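Local coordinates for cell cycle regulatory protein GcrA (Caulobacter crescentus, PDB 5YIU) that probably activates transcription in cell-cycle control by binding DNA, here represented by its small helical DNA-binding domain, at residues V12-K17 with K30-V35; L23-I28 with A39-V44. All blocks are in the same frame, centred on the assembly; numbering follows the deposited sequence.

From the N terminus the chain runs through helix 9-21, then helix 25-32, then helix 37-47, the three-helix order of a helix-turn-helix domain. Contact 1 closes the first loop, bringing the end of helix 25-32 back onto helix 9-21. Contact 2 starts inside that loop and ends beyond it, laying helix 37-47 on the beginning of helix 25-32, so the two loops cross. Helix 25-32 serves both contacts, one near each end. Their centres lie about 8 Å apart, and L15 joins them: its CD1 meets V40 CG1 at 3.9 Å and its CD2 meets V44 CG2 at 3.8 Å, merging both into one core.

Contact 1: V12-K17 with K30-V35; sequences VSTLKK and KQLGGV
In T14, CG2 stands anti to the backbone N while OG1 lies beside it (chi1 -65°); in L32, CG is anti to the carbonyl carbon (chi1 -71°). These torsions carry the methyl of T14 and the branched end of L32 into the interface between helix 9-21 and the last turn of helix 25-32. T14 CG2 meets L32 CD2 at 3.9 Å, and T14 CB lies 4.1 Å from the same L32 CD2, the two side chains passing alongside one another and pointing opposite ways. The other methyl of L32 serves L15: L15 CD1 lies 4.4 Å from L32 CD1, a looser apolar touch. L32 thus splits its two branches between neighbouring residues of the facing helix. The touching groups are all apolar; the hydroxyl of T14 is used within its own helix, OG1 hydrogen-bonding E10 O. The nearest CA pair of the two segments is L15 CA to L32 CA, 7.8 Å. Beyond L32 the helix stops at G33, whose positive phi starts the turn toward the next helix; R11 of helix 9-21 holds this end by hydrogen bonds to L32 O and G33 O. W7 touches both L15 and L32, and the same L15 reaches helix 37-47, touching L47 as well, so the contact joins the first two helices over the third.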
ATOM      1  N   VAL A  12      -1.980  -4.371   4.754  1.00  8.17           N
ATOM      2  CA  VAL A  12      -0.549  -4.371   5.034  1.00  9.43           C
ATOM      3  C   VAL A  12       0.108  -5.643   4.496  1.00  9.68           C
ATOM      4  O   VAL A  12       1.150  -5.580   3.858  1.00  9.97           O
ATOM      5  CB  VAL A  12      -0.273  -4.196   6.543  1.00  7.91           C
ATOM      6  CG1 VAL A  12       1.197  -4.394   6.851  1.00 10.03           C
ATOM      7  CG2 VAL A  12      -0.731  -2.805   7.008  1.00  8.64           C
ATOM      8  N   SER A  13      -0.506  -6.791   4.746  1.00  8.82           N
ATOM      9  CA  SER A  13       0.035  -8.053   4.260  0.57 10.06           C
ATOM     10  C   SER A  13       0.118  -8.070   2.738  1.00  9.22           C
ATOM     11  O   SER A  13       1.124  -8.517   2.174  1.00 10.15           O
ATOM     12  CB  SER A  13      -0.810  -9.218   4.768  0.57 11.02           C
ATOM     13  OG  SER A  13      -0.372 -10.454   4.221  0.57 10.20           O
ATOM     14  N   THR A  14      -0.918  -7.582   2.078  1.00  9.10           N
ATOM     15  CA  THR A  14      -0.934  -7.494   0.627  1.00 10.65           C
ATOM     16  C   THR A  14       0.146  -6.545   0.105  1.00  9.00           C
ATOM     17  O   THR A  14       0.874  -6.868  -0.836  1.00 10.43           O
ATOM     18  CB  THR A  14      -2.311  -7.036   0.140  1.00 10.52           C
ATOM     19  OG1 THR A  14      -3.277  -8.046   0.460  1.00 16.49           O
ATOM     20  CG2 THR A  14      -2.321  -6.782  -1.358  1.00 14.19           C
ATOM     21  N   LEU A  15       0.255  -5.369   0.713  1.00  8.85           N
ATOM     22  CA  LEU A  15       1.264  -4.408   0.288  1.00  8.15           C
ATOM     23  C   LEU A  15       2.654  -5.010   0.405  1.00  9.29           C
ATOM     24  O   LEU A  15       3.481  -4.893  -0.511  1.00  7.68           O
ATOM     25  CB  LEU A  15       1.160  -3.131   1.123  1.00  8.80           C
ATOM     26  CG  LEU A  15       2.181  -2.023   0.814  1.00  9.02           C
ATOM     27  CD1 LEU A  15       1.569  -0.642   1.052  1.00 10.44           C
ATOM     28  CD2 LEU A  15       3.427  -2.177   1.668  1.00 11.43           C
ATOM     29  N   LYS A  16       2.912  -5.644   1.543  1.00  7.95           N
ATOM     30  CA  LYS A  16       4.217  -6.224   1.813  1.00  8.96           C
ATOM     31  C   LYS A  16       4.574  -7.296   0.784  1.00  8.10           C
ATOM     32  O   LYS A  16       5.663  -7.261   0.203  1.00  8.15           O
ATOM     33  CB  LYS A  16       4.246  -6.787   3.230  1.00 11.84           C
ATOM     34  CG  LYS A  16       5.543  -7.458   3.620  1.00 20.20           C
ATOM     35  CD  LYS A  16       5.439  -7.986   5.038  1.00 25.26           C
ATOM     36  CE  LYS A  16       6.511  -9.016   5.310  1.00 32.13           C
ATOM     37  NZ  LYS A  16       6.399  -9.587   6.680  1.00 34.07           N
ATOM     38  N   LYS A  17       3.661  -8.232   0.538  1.00  7.68           N
ATOM     39  CA  LYS A  17       3.908  -9.303  -0.424  0.56  9.18           C
ATOM     40  C   LYS A  17       4.162  -8.756  -1.823  1.00  7.68           C
ATOM     41  O   LYS A  17       5.122  -9.145  -2.488  1.00  7.63           O
ATOM     42  CB  LYS A  17       2.726 -10.277  -0.455  0.56 10.23           C
ATOM     43  CG  LYS A  17       2.602 -11.161   0.774  1.00 16.50           C
ATOM     44  CD  LYS A  17       1.273 -11.912   0.778  1.00 20.72           C
ATOM     45  CE  LYS A  17       1.240 -12.989   1.864  1.00 27.84           C
ATOM     46  NZ  LYS A  17       0.034 -13.862   1.759  0.56 23.80           N
ATOM     47  N   LYS A  30      -3.264   0.411  -7.173  1.00 10.95           N
ATOM     48  CA  LYS A  30      -4.377  -0.006  -8.020  1.00 14.73           C
ATOM     49  C   LYS A  30      -5.026  -1.273  -7.466  1.00 13.38           C
ATOM     50  O   LYS A  30      -6.251  -1.386  -7.418  1.00 16.09           O
ATOM     51  CB  LYS A  30      -3.890  -0.241  -9.452  1.00 17.30           C
ATOM     52  CG  LYS A  30      -4.989  -0.328 -10.498  1.00 24.13           C
ATOM     53  CD  LYS A  30      -5.257  -1.763 -10.910  1.00 44.61           C
ATOM     54  CE  LYS A  30      -6.286  -1.832 -12.029  1.00 55.82           C
ATOM     55  NZ  LYS A  30      -6.575  -3.237 -12.429  1.00 54.38           N
ATOM     56  N   GLN A  31      -4.209  -2.224  -7.034  1.00 11.91           N
ATOM     57  CA  GLN A  31      -4.748  -3.473  -6.500  1.00 12.69           C
ATOM     58  C   GLN A  31      -5.412  -3.320  -5.126  1.00 13.07           C
ATOM     59  O   GLN A  31      -6.427  -3.946  -4.852  1.00 14.95           O
ATOM     60  CB  GLN A  31      -3.673  -4.558  -6.486  1.00 13.54           C
ATOM     61  CG  GLN A  31      -3.190  -4.909  -7.886  1.00 17.46           C
ATOM     62  CD  GLN A  31      -2.300  -6.130  -7.928  1.00 26.86           C
ATOM     63  OE1 GLN A  31      -2.411  -7.030  -7.091  1.00 22.79           O
ATOM     64  NE2 GLN A  31      -1.404  -6.169  -8.909  1.00 25.06           N
ATOM     65  N   LEU A  32      -4.856  -2.477  -4.264  1.00 11.18           N
ATOM     66  CA  LEU A  32      -5.462  -2.231  -2.961  1.00 11.80           C
ATOM     67  C   LEU A  32      -6.775  -1.474  -3.095  1.00 11.95           C
ATOM     68  O   LEU A  32      -7.760  -1.793  -2.430  1.00 14.26           O
ATOM     69  CB  LEU A  32      -4.507  -1.417  -2.089  1.00 10.40           C
ATOM     70  CG  LEU A  32      -3.251  -2.113  -1.567  1.00  8.96           C
ATOM     71  CD1 LEU A  32      -2.333  -1.076  -0.950  1.00  9.89           C
ATOM     72  CD2 LEU A  32      -3.631  -3.181  -0.545  1.00 13.52           C
ATOM     73  N   GLY A  33      -6.774  -0.463  -3.955  1.00 11.49           N
ATOM     74  CA  GLY A  33      -7.949   0.364  -4.161  1.00 12.88           C
ATOM     75  C   GLY A  33      -8.080   1.464  -3.125  1.00  9.13           C
ATOM     76  O   GLY A  33      -7.705   1.278  -1.965  1.00 11.94           O
ATOM     77  N   GLY A  34      -8.611   2.611  -3.543  1.00 11.25           N
ATOM     78  CA  GLY A  34      -8.888   3.707  -2.632  1.00 13.02           C
ATOM     79  C   GLY A  34      -7.682   4.344  -1.958  1.00 12.48           C
ATOM     80  O   GLY A  34      -7.813   4.980  -0.921  1.00 12.30           O
ATOM     81  N   VAL A  35      -6.503   4.172  -2.542  1.00 11.41           N
ATOM     82  CA  VAL A  35      -5.280   4.740  -1.983  1.00 13.50           C
ATOM     83  C   VAL A  35      -4.381   5.127  -3.154  1.00  9.79           C
ATOM     84  O   VAL A  35      -4.449   4.513  -4.222  1.00 12.12           O
ATOM     85  CB  VAL A  35      -4.579   3.721  -1.026  1.00 10.95           C
ATOM     86  CG1 VAL A  35      -4.124   2.473  -1.784  1.00 10.81           C
ATOM     87  CG2 VAL A  35      -3.412   4.348  -0.281  1.00 10.24           C
TER

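Contact 2: L23-I28 with A39-V44; sequences LSASQI and AVIGKV
A25 and V40 lie on two successive helices, consistent with the helix-turn-helix of a DNA-binding domain, and are the nearest CA pair between residues 23-28 and 39-44, 5.9 Å apart. Apolar contacts make up the interface. The small methyl of A25 fits between two residues of helix 37-47, with A25 CB 4.0 Å from V40 CG1 and 3.6 Å from I41 CG1. V40 CG1, anti to its own backbone nitrogen (chi1 166°), also meets I28 CG2 at 4.0 Å, one turn further along helix 25-32, where the two side chains cross at a slant. V40 CG1 thus touches both A25 and I28, while V40 CG2 lies 4.1 Å from the carbonyl oxygen A25 O. Around this buried patch, I28 also packs on L18 and W19 of helix 9-21, while V40 touches A29 and V35. The polar bonds lie within residues 23-28 and build the start of the helix that carries A25. S24 is the N-cap and pairs with Q27 in a capping box: Q27 N donates to S24 OG at 3.0 Å. In return, S24 N donates to Q27 OE1 in a nearly straight bond (172°). Here S24 N sits 18° off the plane of the Q27 side-chain carbonyl.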
ATOM      1  N   LEU A  23       6.352  -5.422  -7.464  1.00  9.31           N
ATOM      2  CA  LEU A  23       5.354  -4.527  -8.054  1.00 10.99           C
ATOM      3  C   LEU A  23       5.620  -3.071  -7.681  1.00 11.44           C
ATOM      4  O   LEU A  23       6.127  -2.773  -6.603  1.00  9.66           O
ATOM      5  CB  LEU A  23       3.935  -4.918  -7.649  1.00 11.42           C
ATOM      6  CG  LEU A  23       3.291  -6.126  -8.338  1.00 17.65           C
ATOM      7  CD1 LEU A  23       3.945  -7.420  -7.928  1.00 20.31           C
ATOM      8  CD2 LEU A  23       1.808  -6.169  -8.019  1.00 19.58           C
ATOM      9  N   SER A  24       5.287  -2.170  -8.594  1.00  9.39           N
ATOM     10  CA  SER A  24       5.444  -0.743  -8.369  1.00  8.86           C
ATOM     11  C   SER A  24       4.423  -0.236  -7.364  1.00  9.13           C
ATOM     12  O   SER A  24       3.392  -0.872  -7.120  1.00  9.00           O
ATOM     13  CB  SER A  24       5.272   0.014  -9.685  1.00 10.56           C
ATOM     14  OG  SER A  24       3.917  -0.028 -10.104  1.00 12.51           O
ATOM     15  N   ALA A  25       4.710   0.927  -6.796  1.00  8.11           N
ATOM     16  CA  ALA A  25       3.752   1.556  -5.902  1.00  9.11           C
ATOM     17  C   ALA A  25       2.429   1.845  -6.616  1.00  8.87           C
ATOM     18  O   ALA A  25       1.362   1.771  -6.011  1.00  9.50           O
ATOM     19  CB  ALA A  25       4.331   2.820  -5.318  1.00  8.29           C
ATOM     20  N   SER A  26       2.513   2.181  -7.902  1.00 11.00           N
ATOM     21  CA  SER A  26       1.327   2.414  -8.724  0.64 11.93           C
ATOM     22  C   SER A  26       0.468   1.167  -8.822  1.00 10.78           C
ATOM     23  O   SER A  26      -0.742   1.219  -8.623  1.00 12.65           O
ATOM     24  CB  SER A  26       1.726   2.857 -10.131  0.64 15.92           C
ATOM     25  OG  SER A  26       1.899   4.257 -10.179  0.64 16.98           O
ATOM     26  N   GLN A  27       1.107   0.044  -9.138  1.00 11.87           N
ATOM     27  CA  GLN A  27       0.382  -1.213  -9.292  1.00 11.52           C
ATOM     28  C   GLN A  27      -0.241  -1.627  -7.978  1.00 10.73           C
ATOM     29  O   GLN A  27      -1.379  -2.081  -7.935  1.00 12.21           O
ATOM     30  CB  GLN A  27       1.331  -2.317  -9.755  1.00 13.15           C
ATOM     31  CG  GLN A  27       1.778  -2.229 -11.198  1.00 19.90           C
ATOM     32  CD  GLN A  27       2.803  -3.305 -11.557  1.00 29.46           C
ATOM     33  OE1 GLN A  27       3.953  -3.276 -11.093  1.00 21.15           O
ATOM     34  NE2 GLN A  27       2.389  -4.262 -12.382  1.00 28.40           N
ATOM     35  N   ILE A  28       0.516  -1.476  -6.899  1.00  8.96           N
ATOM     36  CA  ILE A  28       0.009  -1.845  -5.582  1.00  9.27           C
ATOM     37  C   ILE A  28      -1.183  -0.979  -5.176  1.00  9.24           C
ATOM     38  O   ILE A  28      -2.173  -1.485  -4.659  1.00  9.01           O
ATOM     39  CB  ILE A  28       1.128  -1.767  -4.525  1.00  8.59           C
ATOM     40  CG1 ILE A  28       2.191  -2.834  -4.821  1.00  9.59           C
ATOM     41  CG2 ILE A  28       0.560  -1.921  -3.122  1.00  9.48           C
ATOM     42  CD1 ILE A  28       3.413  -2.738  -3.965  1.00 10.41           C
ATOM     43  N   ALA A  39       0.793   7.453  -1.256  1.00  7.57           N
ATOM     44  CA  ALA A  39       0.438   6.960   0.066  1.00  6.68           C
ATOM     45  C   ALA A  39       0.999   5.547   0.277  1.00  7.86           C
ATOM     46  O   ALA A  39       1.444   5.203   1.380  1.00  7.85           O
ATOM     47  CB  ALA A  39      -1.069   7.000   0.275  1.00  8.83           C
ATOM     48  N   VAL A  40       1.012   4.739  -0.784  1.00  7.08           N
ATOM     49  CA  VAL A  40       1.657   3.432  -0.724  1.00  7.31           C
ATOM     50  C   VAL A  40       3.151   3.583  -0.414  1.00  7.61           C
ATOM     51  O   VAL A  40       3.695   2.887   0.440  1.00  7.41           O
ATOM     52  CB  VAL A  40       1.429   2.639  -2.030  1.00  6.87           C
ATOM     53  CG1 VAL A  40       2.369   1.452  -2.117  1.00  7.53           C
ATOM     54  CG2 VAL A  40      -0.029   2.191  -2.133  1.00  8.48           C
ATOM     55  N   ILE A  41       3.814   4.509  -1.107  1.00  7.69           N
ATOM     56  CA  ILE A  41       5.231   4.758  -0.847  1.00  8.73           C
ATOM     57  C   ILE A  41       5.471   5.134   0.616  1.00  7.51           C
ATOM     58  O   ILE A  41       6.369   4.598   1.268  1.00  7.22           O
ATOM     59  CB  ILE A  41       5.799   5.844  -1.789  1.00  7.66           C
ATOM     60  CG1 ILE A  41       5.866   5.294  -3.220  1.00  9.60           C
ATOM     61  CG2 ILE A  41       7.179   6.313  -1.312  1.00  9.96           C
ATOM     62  CD1 ILE A  41       6.180   6.342  -4.294  1.00 10.56           C
ATOM     63  N   GLY A  42       4.644   6.025   1.150  1.00  7.96           N
ATOM     64  CA  GLY A  42       4.784   6.389   2.542  1.00  7.96           C
ATOM     65  C   GLY A  42       4.669   5.200   3.477  1.00  7.26           C
ATOM     66  O   GLY A  42       5.415   5.092   4.462  1.00  8.51           O
ATOM     67  N   LYS A  43       3.716   4.316   3.203  1.00  7.44           N
ATOM     68  CA  LYS A  43       3.534   3.129   4.033  1.00  7.61           C
ATOM     69  C   LYS A  43       4.717   2.166   3.928  1.00  6.62           C
ATOM     70  O   LYS A  43       5.150   1.612   4.936  1.00  8.64           O
ATOM     71  CB  LYS A  43       2.217   2.427   3.684  1.00  8.08           C
ATOM     72  CG  LYS A  43       1.888   1.223   4.551  1.00  7.17           C
ATOM     73  CD  LYS A  43       1.796   1.584   6.022  1.00  8.11           C
ATOM     74  CE  LYS A  43       1.253   0.418   6.825  1.00  8.27           C
ATOM     75  NZ  LYS A  43       1.207   0.740   8.284  1.00  9.82           N
ATOM     76  N   VAL A  44       5.221   1.947   2.712  1.00  7.18           N
ATOM     77  CA  VAL A  44       6.441   1.159   2.517  1.00  8.41           C
ATOM     78  C   VAL A  44       7.576   1.725   3.369  1.00  8.73           C
ATOM     79  O   VAL A  44       8.310   0.982   4.032  1.00 10.04           O
ATOM     80  CB  VAL A  44       6.858   1.160   1.039  1.00  8.74           C
ATOM     81  CG1 VAL A  44       8.270   0.620   0.871  1.00 10.08           C
ATOM     82  CG2 VAL A  44       5.863   0.355   0.196  1.00  9.61           C
TER